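PDB 6IDY: lipase aflb from Neosartorya fumigata, which probably hydrolyses ester bonds of lipid substrates, as a fungal lipase of the alpha/beta-hydrolase fold, and carries a bound calcium ion. Local coordinates for residues A[110-115]-A[194-198]; A[143-149]-A[214-219]; A[174-178]-A[229-233]; A[199-203]-A[421-425]; A[208-213]-A[237-242]. All coordinates share one frame; numbering follows the deposited sequence.

Contact 1 of 5, residues A[110-115]-A[194-198]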
# COMPACT_ATOMS: atom_id res chain seq x y z
N LEU A 110 15.55 0.51 6.36
CA LEU A 110 14.27 -0.19 6.16
C LEU A 110 13.72 -0.04 4.73
O LEU A 110 12.91 -0.86 4.31
CB LEU A 110 13.20 0.27 7.17
CG LEU A 110 13.56 0.38 8.66
CD1 LEU A 110 12.42 1.00 9.45
CD2 LEU A 110 13.97 -0.98 9.25
N ASN A 111 14.12 1.03 4.01
CA ASN A 111 13.66 1.31 2.65
C ASN A 111 14.60 0.79 1.55
O ASN A 111 14.30 0.92 0.37
CB ASN A 111 13.39 2.80 2.47
CG ASN A 111 12.25 3.31 3.31
OD1 ASN A 111 11.29 2.60 3.59
ND2 ASN A 111 12.32 4.56 3.71
N SER A 112 15.72 0.18 1.95
CA SER A 112 16.74 -0.34 1.05
C SER A 112 16.20 -1.33 0.00
O SER A 112 15.36 -2.18 0.31
CB SER A 112 17.87 -0.98 1.84
OG SER A 112 18.82 -1.61 0.99
N ILE A 113 16.68 -1.18 -1.24
CA ILE A 113 16.39 -2.06 -2.36
C ILE A 113 17.67 -2.88 -2.63
O ILE A 113 17.76 -3.59 -3.63
CB ILE A 113 15.83 -1.32 -3.62
CG1 ILE A 113 16.87 -0.37 -4.29
CG2 ILE A 113 14.52 -0.57 -3.30
CD1 ILE A 113 16.66 -0.13 -5.80
N HIS A 114 18.65 -2.77 -1.71
CA HIS A 114 19.96 -3.44 -1.79
C HIS A 114 20.23 -4.35 -0.58
O HIS A 114 21.34 -4.38 -0.06
CB HIS A 114 21.08 -2.40 -1.99
CG HIS A 114 20.90 -1.56 -3.22
ND1 HIS A 114 20.93 -2.11 -4.49
CD2 HIS A 114 20.69 -0.23 -3.32
CE1 HIS A 114 20.73 -1.10 -5.32
NE2 HIS A 114 20.58 0.05 -4.67
N ASN A 115 19.21 -5.10 -0.15
CA ASN A 115 19.31 -6.05 0.97
C ASN A 115 20.15 -7.24 0.57
O ASN A 115 20.16 -7.63 -0.60
CB ASN A 115 17.93 -6.50 1.41
CG ASN A 115 17.04 -5.36 1.85
OD1 ASN A 115 17.16 -4.83 2.96
ND2 ASN A 115 16.13 -4.94 0.98
N TRP A 194 9.26 -7.06 4.39
CA TRP A 194 8.64 -6.07 3.51
C TRP A 194 9.40 -5.93 2.21
O TRP A 194 10.60 -6.16 2.13
CB TRP A 194 8.37 -4.72 4.19
CG TRP A 194 9.52 -4.12 4.92
CD1 TRP A 194 10.46 -3.28 4.41
CD2 TRP A 194 9.78 -4.22 6.33
NE1 TRP A 194 11.33 -2.88 5.41
CE2 TRP A 194 10.93 -3.44 6.60
CE3 TRP A 194 9.18 -4.92 7.39
CZ2 TRP A 194 11.47 -3.32 7.89
CZ3 TRP A 194 9.72 -4.81 8.66
CH2 TRP A 194 10.86 -4.03 8.90
N LEU A 195 8.65 -5.63 1.16
CA LEU A 195 9.19 -5.54 -0.18
C LEU A 195 9.37 -4.09 -0.60
O LEU A 195 8.39 -3.39 -0.83
CB LEU A 195 8.25 -6.31 -1.12
CG LEU A 195 8.65 -6.45 -2.57
CD1 LEU A 195 9.85 -7.39 -2.73
CD2 LEU A 195 7.48 -6.98 -3.35
N ASN A 196 10.61 -3.64 -0.69
CA ASN A 196 10.86 -2.28 -1.16
C ASN A 196 10.97 -2.35 -2.68
O ASN A 196 12.01 -2.75 -3.21
CB ASN A 196 12.11 -1.68 -0.51
CG ASN A 196 11.96 -1.45 0.97
OD1 ASN A 196 11.02 -0.80 1.43
ND2 ASN A 196 12.90 -1.97 1.74
N ILE A 197 9.86 -2.04 -3.37
CA ILE A 197 9.80 -2.06 -4.84
C ILE A 197 10.61 -0.88 -5.39
O ILE A 197 10.36 0.26 -4.98
CB ILE A 197 8.33 -2.10 -5.37
CG1 ILE A 197 7.61 -3.40 -4.91
CG2 ILE A 197 8.28 -1.93 -6.90
CD1 ILE A 197 6.07 -3.45 -5.12
N PRO A 198 11.63 -1.13 -6.26
CA PRO A 198 12.44 -0.02 -6.81
C PRO A 198 11.60 1.04 -7.52
O PRO A 198 10.58 0.71 -8.14
CB PRO A 198 13.41 -0.72 -7.77
CG PRO A 198 13.46 -2.14 -7.30
CD PRO A 198 12.07 -2.43 -6.81
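L110 slants across the six-membered part of the W194 indole, with CD2 of L110 3.7 Å from CZ2 of W194. CB of L110 sits near both CZ2 and NE1 of W194. The backbone of L110 meets W194 too. W194 NE1 donates to L110 O over 2.8 Å. This oxygen lies at the ring edge, close to the indole plane. The donor in turn sits in the carbonyl plane, on a lone pair. W194 CG stands between the backbone N and the carbonyl carbon (chi1 50°), which swings the indole out so that NE1 faces L110 O.

L110 O has a second donor, N196 ND2, also at 2.8 Å. This donor is tilted 33° from the carbonyl plane. N196 ND2 further donates to S112 O over 2.9 Å, so one amide nitrogen bridges two carbonyls of the loop. The other end of the amide is fixed as well, since N196 OD1 accepts from G174 N. Beyond it, I113 CG2 comes to 3.3 Å from N196 O, and I113 CD1 touches P198 CB at 3.8 Å. S112 OG accepts from H114 N, an ST turn within the loop.

The contact fastens the loop between helices 96-103 and 140-145 to the C-terminal end of strand 190-195. Helix 173-178 borders it through A173 and Y178, and edge strand 147-148 pairs with W194.

Contact 2 of 5, residues A[143-149]-A[214-219]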
# COMPACT_ATOMS: atom_id res chain seq x y z
N LEU A 143 15.56 -8.72 -7.83
CA LEU A 143 14.30 -9.16 -7.23
C LEU A 143 14.50 -9.51 -5.75
O LEU A 143 13.74 -9.04 -4.90
CB LEU A 143 13.72 -10.38 -7.99
CG LEU A 143 13.18 -10.16 -9.40
CD1 LEU A 143 13.03 -11.47 -10.13
CD2 LEU A 143 11.84 -9.43 -9.39
N ARG A 144 15.53 -10.33 -5.45
CA ARG A 144 15.85 -10.77 -4.09
C ARG A 144 16.31 -9.60 -3.20
O ARG A 144 15.96 -9.57 -2.02
CB ARG A 144 16.91 -11.89 -4.13
CG ARG A 144 17.04 -12.68 -2.82
CD ARG A 144 18.36 -13.44 -2.76
NE ARG A 144 18.48 -14.44 -3.81
CZ ARG A 144 19.63 -14.99 -4.21
NH1 ARG A 144 20.77 -14.63 -3.63
NH2 ARG A 144 19.64 -15.89 -5.17
N ALA A 145 17.08 -8.65 -3.76
CA ALA A 145 17.59 -7.49 -3.01
C ALA A 145 16.49 -6.51 -2.56
O ALA A 145 16.72 -5.72 -1.65
CB ALA A 145 18.69 -6.77 -3.79
N ALA A 146 15.30 -6.58 -3.19
CA ALA A 146 14.15 -5.74 -2.85
C ALA A 146 13.50 -6.19 -1.53
O ALA A 146 12.77 -5.41 -0.91
CB ALA A 146 13.12 -5.78 -3.98
N ILE A 147 13.77 -7.43 -1.11
CA ILE A 147 13.18 -8.01 0.10
C ILE A 147 13.96 -7.63 1.35
O ILE A 147 15.13 -7.97 1.47
CB ILE A 147 13.00 -9.55 -0.00
CG1 ILE A 147 12.37 -9.97 -1.36
CG2 ILE A 147 12.18 -10.08 1.19
CD1 ILE A 147 12.57 -11.44 -1.76
N HIS A 148 13.29 -6.95 2.28
CA HIS A 148 13.91 -6.61 3.55
C HIS A 148 13.48 -7.67 4.56
O HIS A 148 12.31 -7.72 4.95
CB HIS A 148 13.54 -5.20 4.04
CG HIS A 148 14.27 -4.82 5.29
ND1 HIS A 148 15.52 -4.21 5.24
CD2 HIS A 148 13.95 -5.04 6.58
CE1 HIS A 148 15.88 -4.04 6.50
NE2 HIS A 148 14.97 -4.52 7.34
N ILE A 149 14.42 -8.55 4.93
CA ILE A 149 14.20 -9.61 5.90
C ILE A 149 14.78 -9.15 7.24
O ILE A 149 16.01 -9.06 7.37
CB ILE A 149 14.78 -10.98 5.44
CG1 ILE A 149 14.15 -11.43 4.10
CG2 ILE A 149 14.60 -12.05 6.53
CD1 ILE A 149 14.83 -12.63 3.41
N TYR A 214 8.29 -13.00 -7.08
CA TYR A 214 9.55 -13.55 -6.58
C TYR A 214 9.57 -13.60 -5.06
O TYR A 214 9.98 -14.63 -4.52
CB TYR A 214 10.79 -12.83 -7.15
CG TYR A 214 12.07 -13.53 -6.76
CD1 TYR A 214 12.55 -14.62 -7.48
CD2 TYR A 214 12.81 -13.11 -5.65
CE1 TYR A 214 13.72 -15.27 -7.12
CE2 TYR A 214 13.98 -13.76 -5.27
CZ TYR A 214 14.43 -14.84 -6.01
OH TYR A 214 15.59 -15.48 -5.63
N ALA A 215 9.12 -12.53 -4.37
CA ALA A 215 9.09 -12.48 -2.90
C ALA A 215 8.26 -13.62 -2.33
O ALA A 215 8.69 -14.27 -1.38
CB ALA A 215 8.56 -11.13 -2.41
N ILE A 216 7.10 -13.91 -2.95
CA ILE A 216 6.25 -15.01 -2.53
C ILE A 216 7.00 -16.34 -2.58
O ILE A 216 7.13 -17.01 -1.55
CB ILE A 216 4.90 -15.06 -3.30
CG1 ILE A 216 3.99 -13.87 -2.92
CG2 ILE A 216 4.19 -16.39 -3.03
CD1 ILE A 216 2.78 -13.63 -3.91
N ASN A 217 7.53 -16.70 -3.76
CA ASN A 217 8.25 -17.96 -3.96
C ASN A 217 9.56 -18.03 -3.18
O ASN A 217 9.91 -19.11 -2.70
CB ASN A 217 8.46 -18.23 -5.45
CG ASN A 217 7.19 -18.65 -6.14
OD1 ASN A 217 6.24 -19.15 -5.52
ND2 ASN A 217 7.15 -18.49 -7.45
N TYR A 218 10.23 -16.89 -2.98
CA TYR A 218 11.47 -16.84 -2.22
C TYR A 218 11.23 -17.02 -0.72
O TYR A 218 11.94 -17.80 -0.08
CB TYR A 218 12.29 -15.56 -2.52
CG TYR A 218 13.53 -15.42 -1.67
CD1 TYR A 218 14.72 -16.03 -2.03
CD2 TYR A 218 13.49 -14.72 -0.47
CE1 TYR A 218 15.86 -15.94 -1.23
CE2 TYR A 218 14.62 -14.61 0.34
CZ TYR A 218 15.80 -15.22 -0.04
OH TYR A 218 16.89 -15.10 0.77
N ILE A 219 10.27 -16.27 -0.16
CA ILE A 219 9.98 -16.34 1.27
C ILE A 219 9.40 -17.72 1.62
O ILE A 219 9.79 -18.29 2.63
CB ILE A 219 9.13 -15.13 1.77
CG1 ILE A 219 9.91 -13.79 1.62
CG2 ILE A 219 8.59 -15.33 3.20
CD1 ILE A 219 11.19 -13.57 2.51
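R144 passes over one face of the Y218 ring with its aliphatic part. R144 CG stands 4.1 Å from the centroid of the Y218 ring and 21° off the ring normal, a CH-pi contact. The arginine chain crosses the tyrosine at about a right angle. It bends at chi3 (-63°), and its guanidinium plane ends only 16° from that of the Y218 ring. Y214 meets the same arginine nearer its CB. Its OH lies at the guanidinium edge, 3.6 Å from R144 NE, but its hydrogen bond is to E140 OE2. R144 CB and L143 CB both lean on the Y214 ring at a slant, with L143 CB 3.7 Å from Y214 CD2.

Y214 and Y218 are one turn apart on helix 205-223. This helix packs on the sheet of an alpha/beta hydrolase, here at the short antiparallel edge strand 147-148 and the helix end before it. I147 and I149 both point from this edge toward the helix.

I147 CD1 points into the corner formed by Y214, A215 and Y218. It is 3.6 Å from Y218 CD2 and 3.8 Å from A215 CA. I147 CG2 touches I219 CD1 at 3.9 Å as the two isoleucines run past each other in opposite directions. I149 and I219 instead meet tip to tip, CD1 to CD1. I149 CD1 also abuts the edge of the Y218 ring, 3.7 Å from CE2, while Y218 OH bonds to P118 O.

Contact 3 of 5, residues A[174-178]-A[229-233]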
# COMPACT_ATOMS: atom_id res chain seq x y z
N GLY A 174 9.20 0.05 3.82
CA GLY A 174 9.85 0.25 5.10
C GLY A 174 9.22 1.33 5.94
O GLY A 174 8.79 1.07 7.07
N THR A 175 9.13 2.55 5.39
CA THR A 175 8.53 3.69 6.09
C THR A 175 7.02 3.49 6.26
O THR A 175 6.52 3.72 7.36
CB THR A 175 8.91 5.03 5.45
OG1 THR A 175 10.33 5.17 5.52
CG2 THR A 175 8.28 6.21 6.17
N THR A 176 6.32 3.05 5.19
CA THR A 176 4.87 2.79 5.19
C THR A 176 4.43 1.92 6.37
O THR A 176 3.54 2.32 7.13
CB THR A 176 4.44 2.14 3.87
OG1 THR A 176 4.69 3.06 2.82
CG2 THR A 176 2.96 1.69 3.86
N TYR A 177 5.06 0.76 6.51
CA TYR A 177 4.68 -0.22 7.51
C TYR A 177 5.28 -0.00 8.89
O TYR A 177 4.78 -0.58 9.85
CB TYR A 177 4.96 -1.62 6.98
CG TYR A 177 3.99 -1.97 5.87
CD1 TYR A 177 2.63 -2.15 6.13
CD2 TYR A 177 4.42 -2.07 4.55
CE1 TYR A 177 1.73 -2.43 5.12
CE2 TYR A 177 3.52 -2.37 3.52
CZ TYR A 177 2.18 -2.57 3.81
OH TYR A 177 1.29 -2.91 2.83
N TYR A 178 6.28 0.88 9.01
CA TYR A 178 6.90 1.23 10.29
C TYR A 178 5.81 1.75 11.26
O TYR A 178 5.83 1.40 12.44
CB TYR A 178 7.99 2.31 10.05
CG TYR A 178 8.67 2.81 11.30
CD1 TYR A 178 9.81 2.19 11.80
CD2 TYR A 178 8.20 3.95 11.96
CE1 TYR A 178 10.46 2.67 12.94
CE2 TYR A 178 8.83 4.43 13.11
CZ TYR A 178 9.96 3.78 13.60
OH TYR A 178 10.59 4.26 14.72
N VAL A 229 0.17 -12.55 2.46
CA VAL A 229 0.56 -11.28 1.85
C VAL A 229 -0.40 -10.22 2.39
O VAL A 229 -1.61 -10.43 2.38
CB VAL A 229 0.50 -11.32 0.29
CG1 VAL A 229 0.77 -9.95 -0.31
CG2 VAL A 229 1.47 -12.37 -0.29
N LEU A 230 0.15 -9.10 2.87
CA LEU A 230 -0.66 -7.96 3.28
C LEU A 230 -0.21 -6.81 2.39
O LEU A 230 0.97 -6.47 2.37
CB LEU A 230 -0.54 -7.62 4.78
CG LEU A 230 -1.59 -6.63 5.31
CD1 LEU A 230 -1.94 -6.95 6.74
CD2 LEU A 230 -1.10 -5.18 5.20
N SER A 231 -1.14 -6.26 1.62
CA SER A 231 -0.83 -5.18 0.70
C SER A 231 -1.59 -3.90 1.01
O SER A 231 -2.60 -3.93 1.70
CB SER A 231 -1.10 -5.64 -0.73
OG SER A 231 -2.49 -5.62 -1.04
N TRP A 232 -1.07 -2.77 0.50
CA TRP A 232 -1.70 -1.47 0.61
C TRP A 232 -1.76 -0.84 -0.77
O TRP A 232 -0.80 -0.94 -1.52
CB TRP A 232 -0.95 -0.53 1.59
CG TRP A 232 -1.56 0.85 1.67
CD1 TRP A 232 -2.85 1.16 1.98
CD2 TRP A 232 -0.90 2.10 1.37
NE1 TRP A 232 -3.04 2.52 1.91
CE2 TRP A 232 -1.86 3.12 1.53
CE3 TRP A 232 0.41 2.45 1.01
CZ2 TRP A 232 -1.55 4.48 1.34
CZ3 TRP A 232 0.71 3.79 0.81
CH2 TRP A 232 -0.26 4.79 0.99
N SER A 233 -2.91 -0.21 -1.11
CA SER A 233 -3.10 0.55 -2.34
C SER A 233 -2.77 -0.29 -3.58
O SER A 233 -3.28 -1.41 -3.71
CB SER A 233 -2.26 1.84 -2.28
OG SER A 233 -2.49 2.72 -3.36
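Y177 and L230 make apolar contact, with Y177 CE1 3.9 Å from L230 CD2. The methyl comes at a slant to the ring. The end of the tyrosine also touches W232, with OH 3.5 Å from W232 CB. T176 adds a third contact, T176 CG2 to W232 CE3 at 3.9 Å. With OG1 beside the backbone N (chi1 -64°), the methyl CG2 falls anti to that N and faces the strand. The same CG2 lies over the centre of the Y177 ring, 4.0 Å above its plane. One methyl thus fills the angle between the two aromatic side chains.

The polar groups bond elsewhere. Y177 OH is 3.3 Å from W232 N, but the angle is poor, and OH is hydrogen-bonded to V166 O on the neighbouring strand 161-166. T176 OG1 is bonded to P172 O, and W232 NE1 to H361 O.

In the backbone arrangement, helix 173-178 lies across the strand. The short axes are 11.0 Å apart at an angle of 100°. S233 follows the strand with a positive phi, and its OG is hydrogen-bonded to H361 NE2. This strand-turn-helix geometry is consistent with the nucleophile elbow of alpha/beta hydrolases.

Across the interface the two segments cohere by van der Waals contact. The hydroxyls of T176 and Y177 and the W232 indole N-H have their partners outside the two segments, so the contact itself is apolar, and its fit depends largely on side-chain shape.

Contact 4 of 5, residues A[199-203]-A[421-425]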
# COMPACT_ATOMS: atom_id res chain seq x y z
N GLN A 199 12.00 2.32 -7.37
CA GLN A 199 11.33 3.51 -7.91
C GLN A 199 9.99 3.73 -7.18
O GLN A 199 9.08 4.37 -7.72
CB GLN A 199 11.17 3.44 -9.46
CG GLN A 199 12.48 3.60 -10.26
CD GLN A 199 13.50 2.50 -10.07
OE1 GLN A 199 14.51 2.68 -9.39
NE2 GLN A 199 13.25 1.34 -10.65
N ALA A 200 9.89 3.18 -5.95
CA ALA A 200 8.73 3.27 -5.05
C ALA A 200 7.40 3.00 -5.75
O ALA A 200 6.48 3.81 -5.68
CB ALA A 200 8.72 4.62 -4.34
N SER A 201 7.31 1.86 -6.48
CA SER A 201 6.10 1.41 -7.20
C SER A 201 5.57 2.41 -8.26
O SER A 201 4.40 2.33 -8.63
CB SER A 201 4.99 1.05 -6.21
OG SER A 201 5.45 0.16 -5.21
N LEU A 202 6.42 3.34 -8.74
CA LEU A 202 6.01 4.32 -9.75
C LEU A 202 6.26 3.85 -11.18
O LEU A 202 5.64 4.37 -12.11
CB LEU A 202 6.60 5.71 -9.51
CG LEU A 202 6.04 6.47 -8.30
CD1 LEU A 202 6.89 7.66 -7.99
CD2 LEU A 202 4.58 6.87 -8.50
N ASN A 203 7.11 2.82 -11.36
CA ASN A 203 7.33 2.21 -12.67
C ASN A 203 6.13 1.30 -12.99
O ASN A 203 5.23 1.12 -12.16
CB ASN A 203 8.60 1.34 -12.69
CG ASN A 203 9.93 2.05 -12.64
OD1 ASN A 203 10.04 3.27 -12.76
ND2 ASN A 203 10.98 1.27 -12.48
N GLU A 421 8.25 11.54 -4.21
CA GLU A 421 8.56 10.48 -5.17
C GLU A 421 7.90 10.73 -6.54
O GLU A 421 8.56 10.56 -7.57
CB GLU A 421 8.17 9.10 -4.62
CG GLU A 421 9.12 8.55 -3.56
CD GLU A 421 10.51 8.16 -4.03
OE1 GLU A 421 10.64 7.70 -5.19
OE2 GLU A 421 11.47 8.34 -3.25
N VAL A 422 6.62 11.13 -6.55
CA VAL A 422 5.88 11.41 -7.80
C VAL A 422 6.56 12.57 -8.56
O VAL A 422 6.85 12.43 -9.76
CB VAL A 422 4.36 11.66 -7.56
CG1 VAL A 422 3.68 12.23 -8.81
CG2 VAL A 422 3.65 10.38 -7.15
N LEU A 423 6.85 13.67 -7.85
CA LEU A 423 7.46 14.85 -8.45
C LEU A 423 8.88 14.62 -8.95
O LEU A 423 9.22 15.12 -10.02
CB LEU A 423 7.38 16.07 -7.51
CG LEU A 423 5.95 16.51 -7.07
CD1 LEU A 423 6.00 17.81 -6.29
CD2 LEU A 423 5.01 16.67 -8.26
N ALA A 424 9.68 13.81 -8.24
CA ALA A 424 11.06 13.51 -8.64
C ALA A 424 11.14 12.44 -9.75
O ALA A 424 12.20 12.29 -10.35
CB ALA A 424 11.87 13.06 -7.44
N TYR A 425 10.05 11.69 -10.00
CA TYR A 425 10.06 10.64 -11.02
C TYR A 425 10.30 11.21 -12.40
O TYR A 425 9.56 12.08 -12.86
CB TYR A 425 8.77 9.80 -10.99
CG TYR A 425 8.84 8.58 -11.88
CD1 TYR A 425 8.53 8.67 -13.24
CD2 TYR A 425 9.20 7.34 -11.37
CE1 TYR A 425 8.59 7.54 -14.07
CE2 TYR A 425 9.24 6.21 -12.19
CZ TYR A 425 8.94 6.32 -13.53
OH TYR A 425 8.99 5.21 -14.35
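L202 N donates to Q199 O over 3.0 Å, a bond that ties together two loop residues touching the facing helix. L202 is the main apolar group of the contact. Its CD1 lies 3.4 Å from E421 O and 3.9 Å from E421 CB. Its CB is 3.6 Å from Y425 CD2, at a slant to the ring. The other methyl, CD2, reaches V422 CG2 at 3.9 Å, and these two side chains cross at about a right angle.

The E421 chain is bent at chi2 (-68°), which curls its carboxylate beside A200. E421 OE1 stands 3.7 Å from A200 CB, while E421 OE2 is hydrogen-bonded to Y105 OH. The Y425 ring reaches toward the loop, its CG anti to the backbone N (chi1 -171°). N203 brings its amide to the hydroxyl end of the ring, the two planes 75° apart.

Q199, A200 and S201 all have left-handed backbone angles, with positive phi. In this loop A200 and L202 both point toward the helix.

The contact joins the loop between strand 190-195 and helix 205-223 to the C-terminal end of helix 414-424. Helix 283-287 adjoins the apolar part, with L285 touching both L202 and V422. L423, one residue on, packs against helices 16-24 and 31-47.

Contact 5 of 5, residues A[208-213]-A[237-242]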
# COMPACT_ATOMS: atom_id res chain seq x y z
N ASN A 208 6.55 -4.14 -11.34
CA ASN A 208 6.39 -4.13 -9.87
C ASN A 208 5.92 -5.48 -9.35
O ASN A 208 6.42 -5.94 -8.33
CB ASN A 208 5.43 -3.01 -9.43
CG ASN A 208 5.89 -1.62 -9.81
OD1 ASN A 208 7.06 -1.39 -10.09
ND2 ASN A 208 4.96 -0.67 -9.82
N SER A 209 4.98 -6.11 -10.08
CA SER A 209 4.39 -7.41 -9.76
C SER A 209 5.41 -8.55 -9.69
O SER A 209 5.20 -9.49 -8.92
CB SER A 209 3.31 -7.75 -10.78
OG SER A 209 2.32 -6.73 -10.79
N GLU A 210 6.49 -8.48 -10.49
CA GLU A 210 7.56 -9.48 -10.53
C GLU A 210 8.24 -9.59 -9.17
O GLU A 210 8.59 -10.69 -8.74
CB GLU A 210 8.61 -9.12 -11.59
CG GLU A 210 8.10 -9.29 -13.01
CD GLU A 210 9.18 -9.29 -14.06
OE1 GLU A 210 10.33 -9.69 -13.75
OE2 GLU A 210 8.88 -8.90 -15.21
N TYR A 211 8.39 -8.44 -8.48
CA TYR A 211 8.98 -8.38 -7.15
C TYR A 211 8.11 -9.11 -6.13
O TYR A 211 8.65 -9.76 -5.25
CB TYR A 211 9.25 -6.93 -6.73
CG TYR A 211 10.34 -6.28 -7.56
CD1 TYR A 211 11.68 -6.37 -7.18
CD2 TYR A 211 10.04 -5.61 -8.74
CE1 TYR A 211 12.69 -5.80 -7.96
CE2 TYR A 211 11.04 -5.04 -9.53
CZ TYR A 211 12.36 -5.13 -9.13
OH TYR A 211 13.35 -4.54 -9.87
N VAL A 212 6.77 -9.02 -6.28
CA VAL A 212 5.80 -9.71 -5.42
C VAL A 212 5.86 -11.22 -5.70
O VAL A 212 5.97 -11.99 -4.75
CB VAL A 212 4.35 -9.15 -5.53
CG1 VAL A 212 3.39 -9.93 -4.64
CG2 VAL A 212 4.31 -7.67 -5.19
N ALA A 213 5.79 -11.62 -6.99
CA ALA A 213 5.85 -13.03 -7.40
C ALA A 213 7.13 -13.68 -6.90
O ALA A 213 7.07 -14.76 -6.30
CB ALA A 213 5.77 -13.15 -8.92
N LEU A 237 -2.88 -4.57 -6.55
CA LEU A 237 -2.76 -4.80 -7.99
C LEU A 237 -1.51 -5.62 -8.29
O LEU A 237 -1.57 -6.55 -9.09
CB LEU A 237 -2.72 -3.48 -8.78
CG LEU A 237 -4.05 -2.73 -8.92
CD1 LEU A 237 -3.82 -1.35 -9.51
CD2 LEU A 237 -5.02 -3.50 -9.81
N ASP A 238 -0.38 -5.30 -7.62
CA ASP A 238 0.89 -6.01 -7.80
C ASP A 238 0.75 -7.48 -7.41
O ASP A 238 1.29 -8.34 -8.10
CB ASP A 238 2.00 -5.36 -6.96
CG ASP A 238 2.26 -3.89 -7.24
OD1 ASP A 238 1.86 -3.40 -8.31
OD2 ASP A 238 2.89 -3.23 -6.39
N THR A 239 0.02 -7.75 -6.30
CA THR A 239 -0.19 -9.10 -5.80
C THR A 239 -1.12 -9.89 -6.71
O THR A 239 -0.80 -11.03 -7.05
CB THR A 239 -0.65 -9.08 -4.34
OG1 THR A 239 0.24 -8.25 -3.59
CG2 THR A 239 -0.72 -10.50 -3.71
N GLN A 240 -2.26 -9.29 -7.10
CA GLN A 240 -3.24 -9.92 -7.99
C GLN A 240 -2.61 -10.29 -9.33
O GLN A 240 -2.87 -11.39 -9.83
CB GLN A 240 -4.48 -9.02 -8.17
CG GLN A 240 -5.65 -9.71 -8.88
CD GLN A 240 -6.40 -10.73 -8.05
OE1 GLN A 240 -6.00 -11.13 -6.94
NE2 GLN A 240 -7.53 -11.19 -8.60
N TRP A 241 -1.79 -9.39 -9.90
CA TRP A 241 -1.07 -9.64 -11.16
C TRP A 241 -0.07 -10.79 -10.97
O TRP A 241 -0.02 -11.70 -11.79
CB TRP A 241 -0.38 -8.36 -11.69
CG TRP A 241 0.23 -8.50 -13.06
CD1 TRP A 241 1.46 -9.03 -13.36
CD2 TRP A 241 -0.34 -8.08 -14.31
NE1 TRP A 241 1.68 -8.97 -14.71
CE2 TRP A 241 0.60 -8.37 -15.32
CE3 TRP A 241 -1.57 -7.49 -14.67
CZ2 TRP A 241 0.35 -8.11 -16.68
CZ3 TRP A 241 -1.80 -7.20 -16.01
CH2 TRP A 241 -0.84 -7.49 -16.99
N ALA A 242 0.69 -10.78 -9.85
CA ALA A 242 1.66 -11.85 -9.52
C ALA A 242 0.95 -13.20 -9.39
O ALA A 242 1.40 -14.19 -9.96
CB ALA A 242 2.40 -11.51 -8.23
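S209 goes into the helix crossing from CB outward. Its CB is 3.4 Å from D238 O and equally close to W241 CD1, coming at a slant to the indole. Its OG is 3.3 Å from W241 CB. OG also lies near D238 O, but its hydrogen bond goes to V205 O, in keeping with chi1 of -58°, which sets OG beside the backbone N. S209 O also lies 3.5 Å from A242 CB.

One turn on, V212 sets its two methyls on neighbouring residues of the facing helix. Its CG2 touches D238 CB at 3.7 Å, while CG1 lies 3.7 Å from T239 OG1, a hydroxyl bonded to G235 O. A213 closes the row, CB to CB of A242 at 3.8 Å.

The short axes come within 7.9 Å and cross at -68°. Helix 205-223 is the crossover between parallel strands 190-195 and 227-232. Helix 235-245 follows the turn at S233, consistent with the helix after the nucleophile elbow of alpha/beta hydrolases.

Small residues, S209, A213 and A242, line the crossing and let the backbones come close. The fit rests on van der Waals contact, because the S209 and T239 hydroxyls bond to carbonyls in the first turns of their own helices.

From the N terminus, the loop at 110-115 is closed first, when contact 1 brings it to the end of strand 190-195. Contact 2 opens at 143-149 and contact 3 at 174-178, so both cross contact 1, and they cross each other. Contact 4 starts directly after contact 1 in sequence. It closes far along the chain, on helix 414-424, and contact 5 is nested inside its loop. Contacts 4 and 5 each cross contacts 2 and 3. Contacts 2 and 5 share helix 205-223, tying it to the edge strand and to helix 235-245. Contacts 1, 2 and 3 all reach the same sheet. N196 and A146 join contacts 1 and 2.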